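Local coordinates for protein ethylbenzene dehydrogenase alpha-subunit (PDB 2IVF) that binds a molybdenum atom, an iron/sulfur cluster and the cofactors MGD and MD1 as the alpha-subunit of a molybdopterin oxidoreductase family enzyme, at residues G101-E106 / R676-P681; V313-K318 / M465-N470; D504-M509 / I531-V536. All blocks are in the same frame, centred on the assembly; numbering follows the deposited sequence.

The three contacts are widely spread in one large molybdopterin oxidoreductase chain, and none touches another. Contact 1 lies within reach of two bound ligands: the side chain of V678 is about 12 Å from MD1 and that of V103 about 13 Å from the iron/sulfur cluster. It joins two segments 570 residues apart, and contacts 2 and 3 both fall between them in the sequence. Contacts 1 and 2 sit on opposite sides of the chain's centre, with their own centres 55 Å apart. Contact 3 is 41 Å from contact 1 and 40 Å from contact 2, again between centres. Contacts 2 and 3 follow one another in sequence, and each joins two helices.

Contact 1. Residues G101-E106 / R676-P681; sequences GIVWRE and RSVAPP
Two flat groups flank the V103-V678 contact without entering it, each covered on one face by its own segment. On the strand side, the W104 indole has R105 CD over one face, 3.5 Å above the plane and displaced toward the rim. On the loop side, one face of the R676 guanidinium carries A679 CA, also near its rim. W104 and R105 both face Y97, forming a classic beta bulge in strand 102-108, within this chain an outermost strand of a three-stranded antiparallel sheet. R99 adds a cation-pi contact to the indole, and N40 of the beta-subunit packs against it. Tryptophan suits this partly exposed place, offering a broad surface to both chains.

No hydrogen bond spans G101-E106 and R676-P681, so the contact rests on small branched side chains. V103 places CG1 anti to its backbone N (chi1 176°), which leaves CG2 as the branch that reaches the loop. That methyl is 3.9 Å from V678 CG2 and equally far from V678 CG1, meeting both arms of the opposing valine. The two side chains run at about a right angle. Valine fits because its two short methyls make close apolar contact without a long chain to order; V96, N134 and L137 also pack against V103.

Polar anchors lie beside this buried patch. S677 O accepts a hydrogen bond from K76 NZ, while the V103 N is bonded to Y138 OH. E106 OE1 is bonded to Y656 OH, and the backbone of Y656 is in turn hydrogen-bonded to that of S677, so one residue ties the strand segment to the loop. G101 precedes the strand with a positive phi of 68°, a conformation that favours glycine. Its carbonyl oxygen completes the contact: G101 O lies 3.9 Å from V678 CG1.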
# COMPACT_ATOMS: atom_id res chain seq x y z
N GLY A 101 -22.18 -7.07 -16.30
CA GLY A 101 -21.76 -8.32 -15.63
C GLY A 101 -20.33 -8.37 -15.10
O GLY A 101 -19.81 -9.44 -14.80
N ILE A 102 -19.69 -7.21 -14.96
CA ILE A 102 -18.29 -7.11 -14.59
C ILE A 102 -18.16 -6.09 -13.45
O ILE A 102 -18.92 -5.11 -13.41
CB ILE A 102 -17.51 -6.68 -15.88
CG1 ILE A 102 -17.49 -7.85 -16.89
CG2 ILE A 102 -16.16 -6.23 -15.63
CD1 ILE A 102 -17.01 -9.15 -16.31
N VAL A 103 -17.21 -6.29 -12.54
CA VAL A 103 -16.89 -5.22 -11.57
C VAL A 103 -16.17 -4.08 -12.27
O VAL A 103 -15.01 -4.20 -12.70
CB VAL A 103 -16.01 -5.72 -10.41
CG1 VAL A 103 -15.62 -4.54 -9.48
CG2 VAL A 103 -16.72 -6.87 -9.64
N TRP A 104 -16.85 -2.96 -12.40
CA TRP A 104 -16.28 -1.79 -13.04
C TRP A 104 -15.35 -1.03 -12.10
O TRP A 104 -14.22 -0.73 -12.46
CB TRP A 104 -17.42 -0.91 -13.49
CG TRP A 104 -17.01 0.44 -13.86
CD1 TRP A 104 -15.96 0.82 -14.63
CD2 TRP A 104 -17.68 1.62 -13.47
NE1 TRP A 104 -15.92 2.20 -14.71
CE2 TRP A 104 -16.99 2.70 -14.02
CE3 TRP A 104 -18.77 1.87 -12.66
CZ2 TRP A 104 -17.38 4.00 -13.80
CZ3 TRP A 104 -19.18 3.16 -12.49
CH2 TRP A 104 -18.48 4.20 -13.03
N ARG A 105 -15.83 -0.73 -10.89
CA ARG A 105 -15.01 -0.00 -9.92
C ARG A 105 -15.62 -0.18 -8.56
O ARG A 105 -16.70 -0.79 -8.42
CB ARG A 105 -14.99 1.49 -10.25
CG ARG A 105 -16.30 2.14 -10.00
CD ARG A 105 -16.24 3.59 -10.34
NE ARG A 105 -15.47 4.38 -9.39
CZ ARG A 105 -15.97 5.01 -8.31
NH1 ARG A 105 -17.23 4.91 -7.98
NH2 ARG A 105 -15.17 5.72 -7.55
N GLU A 106 -14.91 0.36 -7.57
CA GLU A 106 -15.37 0.36 -6.19
C GLU A 106 -15.13 1.74 -5.59
O GLU A 106 -14.32 2.53 -6.09
CB GLU A 106 -14.62 -0.70 -5.40
CG GLU A 106 -13.07 -0.58 -5.49
CD GLU A 106 -12.50 -1.48 -6.55
OE1 GLU A 106 -12.43 -2.71 -6.33
OE2 GLU A 106 -12.11 -0.97 -7.61
N ARG A 676 -21.00 -11.65 -2.91
CA ARG A 676 -20.68 -12.19 -4.21
C ARG A 676 -21.31 -11.23 -5.26
O ARG A 676 -22.44 -11.40 -5.66
CB ARG A 676 -21.21 -13.62 -4.29
CG ARG A 676 -20.82 -14.39 -5.54
CD ARG A 676 -21.44 -15.77 -5.49
NE ARG A 676 -21.03 -16.66 -6.56
CZ ARG A 676 -21.65 -16.80 -7.74
NH1 ARG A 676 -22.72 -16.06 -8.05
NH2 ARG A 676 -21.20 -17.66 -8.63
N SER A 677 -20.56 -10.23 -5.69
CA SER A 677 -21.05 -9.22 -6.65
C SER A 677 -21.14 -9.78 -8.04
O SER A 677 -22.08 -9.49 -8.75
CB SER A 677 -20.14 -7.99 -6.66
OG SER A 677 -20.25 -7.26 -5.47
N VAL A 678 -20.21 -10.65 -8.39
CA VAL A 678 -20.14 -11.28 -9.71
C VAL A 678 -19.67 -12.71 -9.50
O VAL A 678 -19.06 -13.00 -8.46
CB VAL A 678 -19.12 -10.56 -10.61
CG1 VAL A 678 -19.58 -9.12 -10.93
CG2 VAL A 678 -17.77 -10.57 -9.93
N ALA A 679 -20.01 -13.59 -10.44
CA ALA A 679 -19.60 -14.98 -10.43
C ALA A 679 -18.10 -15.00 -10.61
O ALA A 679 -17.55 -14.16 -11.34
CB ALA A 679 -20.29 -15.81 -11.58
N PRO A 680 -17.41 -15.96 -9.98
CA PRO A 680 -15.99 -16.09 -10.33
C PRO A 680 -15.83 -16.44 -11.82
O PRO A 680 -16.73 -17.02 -12.40
CB PRO A 680 -15.49 -17.26 -9.46
CG PRO A 680 -16.51 -17.50 -8.48
CD PRO A 680 -17.82 -16.93 -8.95
N PRO A 681 -14.69 -16.05 -12.45
CA PRO A 681 -14.49 -16.35 -13.87
C PRO A 681 -13.95 -17.74 -14.08
O PRO A 681 -13.43 -18.35 -13.15
CB PRO A 681 -13.42 -15.36 -14.29
CG PRO A 681 -12.59 -15.14 -13.04
CD PRO A 681 -13.53 -15.37 -11.86

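Contact 2. Residues V313-K318 / M465-N470; sequences VMIDEK and MALSGN
M314 points at the other helix end with CG anti to its carbonyl carbon, and an extended chi2 of -170° carries the sulfur outward before chi3, at -91°, bends the terminal methyl. The bend splits the work of this flexible side chain: CE reaches L467 CB at 3.9 Å, whereas SD lies 3.9 Å from S468 CB. Methionine suits the place because its long, unbranched chain can serve two successive residues at once.

I315 begins at an angle to the opposing segment, but with CD1 extended at the end of its chain (chi2 172°) the tip comes closer. There CD1 is 3.9 Å from L467 CD1 and 4.0 Å from L467 CD2. The I315 CG1 carbon also faces both leucine methyls, so the whole fork of L467 is turned to the end of the isoleucine, the two side chains crossing at about a right angle. Leucine thus offers CB to the methionine and its fork to I315.

S468 presents its carbon to the sulfur, while its buried OG is hydrogen-bonded to A464 O, one turn back. Both helices finish in Schellman motifs, with K318 and G469 taking positive phi; glycine adopts that conformation readily. N470 N is hydrogen-bonded to M465 O at 2.8 Å, closing the second motif.

The contact therefore joins the C-terminal ends of helices 303-316 and 454-467. Helix 425-437 borders both partners, its A436 against M314 and V435 against S468, and M465 turns from the interface to pack on strand 440-444, within this chain an outermost strand of a parallel four-stranded sheet.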
# COMPACT_ATOMS: atom_id res chain seq x y z
N VAL A 313 16.49 8.03 32.86
CA VAL A 313 16.11 9.42 33.09
C VAL A 313 15.03 9.55 34.15
O VAL A 313 15.18 10.31 35.12
CB VAL A 313 15.72 10.11 31.79
CG1 VAL A 313 15.03 11.49 32.06
CG2 VAL A 313 16.92 10.27 30.91
N MET A 314 13.95 8.79 33.99
CA MET A 314 12.84 8.84 34.90
C MET A 314 13.23 8.38 36.28
O MET A 314 12.71 8.89 37.26
CB MET A 314 11.68 7.98 34.40
CG MET A 314 11.09 8.43 33.10
SD MET A 314 9.55 7.54 32.72
CE MET A 314 10.19 6.18 31.77
N ILE A 315 14.11 7.39 36.37
CA ILE A 315 14.54 6.94 37.70
C ILE A 315 15.47 7.98 38.31
O ILE A 315 15.23 8.45 39.43
CB ILE A 315 15.13 5.51 37.63
CG1 ILE A 315 13.98 4.52 37.33
CG2 ILE A 315 15.89 5.14 38.94
CD1 ILE A 315 14.43 3.11 37.05
N ASP A 316 16.50 8.38 37.59
CA ASP A 316 17.49 9.29 38.13
C ASP A 316 16.90 10.66 38.54
O ASP A 316 17.30 11.25 39.54
CB ASP A 316 18.57 9.49 37.07
CG ASP A 316 19.81 10.15 37.60
OD1 ASP A 316 20.25 9.81 38.71
OD2 ASP A 316 20.36 11.00 36.88
N GLU A 317 15.95 11.14 37.77
CA GLU A 317 15.28 12.40 38.04
C GLU A 317 14.04 12.20 38.92
O GLU A 317 13.37 13.15 39.22
CB GLU A 317 14.94 13.11 36.72
CG GLU A 317 16.17 13.44 35.90
CD GLU A 317 15.93 14.39 34.75
OE1 GLU A 317 14.77 14.74 34.48
OE2 GLU A 317 16.92 14.82 34.11
N LYS A 318 13.76 10.98 39.37
CA LYS A 318 12.64 10.70 40.29
C LYS A 318 11.29 11.16 39.71
O LYS A 318 10.47 11.78 40.40
CB LYS A 318 12.90 11.33 41.68
CG LYS A 318 14.26 10.92 42.28
CD LYS A 318 14.41 11.32 43.75
CE LYS A 318 15.62 10.62 44.41
NZ LYS A 318 15.68 10.76 45.95
N MET A 465 7.12 2.41 29.99
CA MET A 465 5.68 2.54 30.19
C MET A 465 5.31 2.23 31.64
O MET A 465 4.49 2.90 32.21
CB MET A 465 4.89 1.66 29.23
CG MET A 465 5.18 1.97 27.79
SD MET A 465 4.82 3.75 27.41
CE MET A 465 6.04 4.06 26.13
N ALA A 466 5.91 1.22 32.23
CA ALA A 466 5.68 0.92 33.65
C ALA A 466 6.07 2.08 34.58
O ALA A 466 5.33 2.45 35.54
CB ALA A 466 6.49 -0.32 34.05
N LEU A 467 7.27 2.58 34.35
CA LEU A 467 7.85 3.60 35.20
C LEU A 467 7.02 4.87 35.10
O LEU A 467 6.97 5.60 36.03
CB LEU A 467 9.30 3.89 34.80
CG LEU A 467 10.29 2.81 35.19
CD1 LEU A 467 11.62 3.03 34.41
CD2 LEU A 467 10.48 2.73 36.73
N SER A 468 6.34 5.07 33.96
CA SER A 468 5.51 6.26 33.76
C SER A 468 4.02 6.00 34.02
O SER A 468 3.20 6.89 33.86
CB SER A 468 5.73 6.79 32.36
OG SER A 468 5.48 5.81 31.35
N GLY A 469 3.68 4.79 34.44
CA GLY A 469 2.28 4.43 34.68
C GLY A 469 1.43 4.45 33.43
O GLY A 469 0.22 4.72 33.51
N ASN A 470 2.02 4.13 32.29
CA ASN A 470 1.32 4.28 31.01
C ASN A 470 0.75 2.96 30.47
O ASN A 470 1.01 2.55 29.33
CB ASN A 470 2.24 4.98 29.97
CG ASN A 470 2.10 6.47 30.01
OD1 ASN A 470 3.10 7.22 30.14
ND2 ASN A 470 0.86 6.92 29.87

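Contact 3. Residues D504-M509 / I531-V536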
# COMPACT_ATOMS: atom_id res chain seq x y z
N ASP A 504 -21.08 -26.96 22.30
CA ASP A 504 -21.26 -27.53 23.64
C ASP A 504 -20.05 -28.25 24.21
O ASP A 504 -19.67 -27.99 25.36
CB ASP A 504 -22.45 -28.47 23.66
CG ASP A 504 -23.75 -27.74 23.55
OD1 ASP A 504 -23.74 -26.49 23.48
OD2 ASP A 504 -24.79 -28.42 23.54
N GLU A 505 -19.47 -29.15 23.43
CA GLU A 505 -18.30 -29.90 23.87
C GLU A 505 -17.12 -28.97 24.17
O GLU A 505 -16.40 -29.16 25.15
CB GLU A 505 -17.86 -30.91 22.80
CG GLU A 505 -18.72 -32.14 22.74
CD GLU A 505 -17.94 -33.37 22.30
OE1 GLU A 505 -17.24 -33.29 21.26
OE2 GLU A 505 -18.02 -34.40 23.01
N LEU A 506 -16.91 -27.99 23.30
CA LEU A 506 -15.81 -27.05 23.48
C LEU A 506 -16.05 -26.22 24.73
O LEU A 506 -15.13 -25.97 25.50
CB LEU A 506 -15.69 -26.13 22.28
CG LEU A 506 -15.07 -26.67 21.00
CD1 LEU A 506 -15.73 -25.99 19.78
CD2 LEU A 506 -13.55 -26.43 21.02
N HIS A 507 -17.30 -25.79 24.91
CA HIS A 507 -17.65 -24.94 26.04
C HIS A 507 -17.57 -25.73 27.36
O HIS A 507 -17.16 -25.18 28.36
CB HIS A 507 -19.02 -24.25 25.82
CG HIS A 507 -18.94 -22.96 25.03
ND1 HIS A 507 -17.97 -22.71 24.09
CD2 HIS A 507 -19.73 -21.85 25.06
CE1 HIS A 507 -18.16 -21.51 23.56
NE2 HIS A 507 -19.21 -20.96 24.14
N GLN A 508 -17.91 -27.02 27.35
CA GLN A 508 -17.73 -27.86 28.55
C GLN A 508 -16.27 -28.27 28.82
O GLN A 508 -15.86 -28.40 29.96
CB GLN A 508 -18.64 -29.10 28.51
CG GLN A 508 -18.32 -30.10 27.42
CD GLN A 508 -19.32 -31.25 27.37
OE1 GLN A 508 -20.00 -31.53 28.35
NE2 GLN A 508 -19.41 -31.92 26.22
N MET A 509 -15.49 -28.45 27.76
CA MET A 509 -14.04 -28.68 27.86
C MET A 509 -13.36 -27.44 28.48
O MET A 509 -12.50 -27.55 29.36
CB MET A 509 -13.50 -28.98 26.45
CG MET A 509 -12.00 -29.32 26.31
SD MET A 509 -11.49 -29.48 24.56
CE MET A 509 -9.76 -29.92 24.73
N ILE A 531 -5.46 -19.87 28.95
CA ILE A 531 -4.12 -20.24 28.46
C ILE A 531 -3.85 -21.77 28.52
O ILE A 531 -3.32 -22.34 27.56
CB ILE A 531 -3.02 -19.54 29.26
CG1 ILE A 531 -3.06 -18.02 29.01
CG2 ILE A 531 -1.64 -20.04 28.86
CD1 ILE A 531 -2.33 -17.28 30.08
N GLU A 532 -4.16 -22.41 29.63
CA GLU A 532 -3.96 -23.84 29.74
C GLU A 532 -4.75 -24.57 28.66
O GLU A 532 -4.22 -25.43 27.95
CB GLU A 532 -4.38 -24.34 31.12
CG GLU A 532 -3.55 -23.75 32.27
CD GLU A 532 -2.05 -23.90 32.06
OE1 GLU A 532 -1.63 -24.93 31.49
OE2 GLU A 532 -1.29 -22.99 32.45
N PHE A 533 -6.02 -24.22 28.53
CA PHE A 533 -6.87 -24.74 27.45
C PHE A 533 -6.17 -24.55 26.12
O PHE A 533 -6.10 -25.46 25.29
CB PHE A 533 -8.22 -24.00 27.45
CG PHE A 533 -9.12 -24.31 26.28
CD1 PHE A 533 -10.06 -25.32 26.35
CD2 PHE A 533 -9.05 -23.56 25.11
CE1 PHE A 533 -10.92 -25.61 25.28
CE2 PHE A 533 -9.91 -23.85 24.02
CZ PHE A 533 -10.84 -24.88 24.13
N MET A 534 -5.66 -23.36 25.90
CA MET A 534 -5.07 -23.07 24.61
C MET A 534 -3.84 -23.91 24.33
O MET A 534 -3.64 -24.37 23.20
CB MET A 534 -4.72 -21.59 24.51
CG MET A 534 -5.92 -20.70 24.31
SD MET A 534 -6.94 -21.12 22.88
CE MET A 534 -5.78 -20.66 21.56
N LYS A 535 -3.02 -24.11 25.35
CA LYS A 535 -1.83 -24.92 25.20
C LYS A 535 -2.21 -26.31 24.71
O LYS A 535 -1.61 -26.81 23.77
CB LYS A 535 -1.04 -25.00 26.52
CG LYS A 535 -0.50 -23.66 26.99
CD LYS A 535 0.72 -23.76 27.92
CE LYS A 535 0.36 -24.12 29.34
NZ LYS A 535 1.55 -24.07 30.26
N VAL A 536 -3.24 -26.90 25.31
CA VAL A 536 -3.67 -28.24 24.93
C VAL A 536 -4.31 -28.30 23.57
O VAL A 536 -3.89 -29.06 22.69
CB VAL A 536 -4.63 -28.81 25.94
CG1 VAL A 536 -5.19 -30.14 25.45
CG2 VAL A 536 -3.91 -28.96 27.29
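Helices 504-520 and 526-540, consecutive in the chain, approach with M509 and F533 as the nearest backbone pair, their CA atoms 8.2 Å apart. That spacing leaves room for an aromatic ring between the backbones, and F533 supplies it. Its CB points at the opposing helix, and CG stands anti to the backbone N (chi1 172°), projecting the ring away from its own helix toward L506 and M509.

M509 is stretched along its whole length, with chi3 at -178°. It lies across the phenylalanine at about a right angle and meets one corner of the ring: both SD and CG of M509 are 4.0 Å from F533 CE1. The sulfur is 5.2 Å from the ring centroid and 62° off the normal, an oblique approach. Methionine fits this partly exposed place, since a long, slender, polarisable chain can lie against the ring even though its CB does not aim at it.

L506 meets the same end of the ring. Its CD2 methyl comes within 4.4 Å of F533 CZ, and its backbone oxygen approaches the ring at 4.2 Å from F533 CE1. Leucine serves two neighbours here, because its side chain also packs on Y490 and V493 of helix 486-493. Within its own helix, F533 has M534 SD at its edge, in the ring plane.

On helix 526-540, K535 NZ and E532 OE1, three residues apart, form a salt bridge at 3.5 Å, while the side chains of E532 and V536 both touch F513, one turn on from M509. No hydrogen bond links L506 or M509 to F533; the pairing of M509 and F533 is a Met-aromatic contact, here joining two sequential helices at the protein surface.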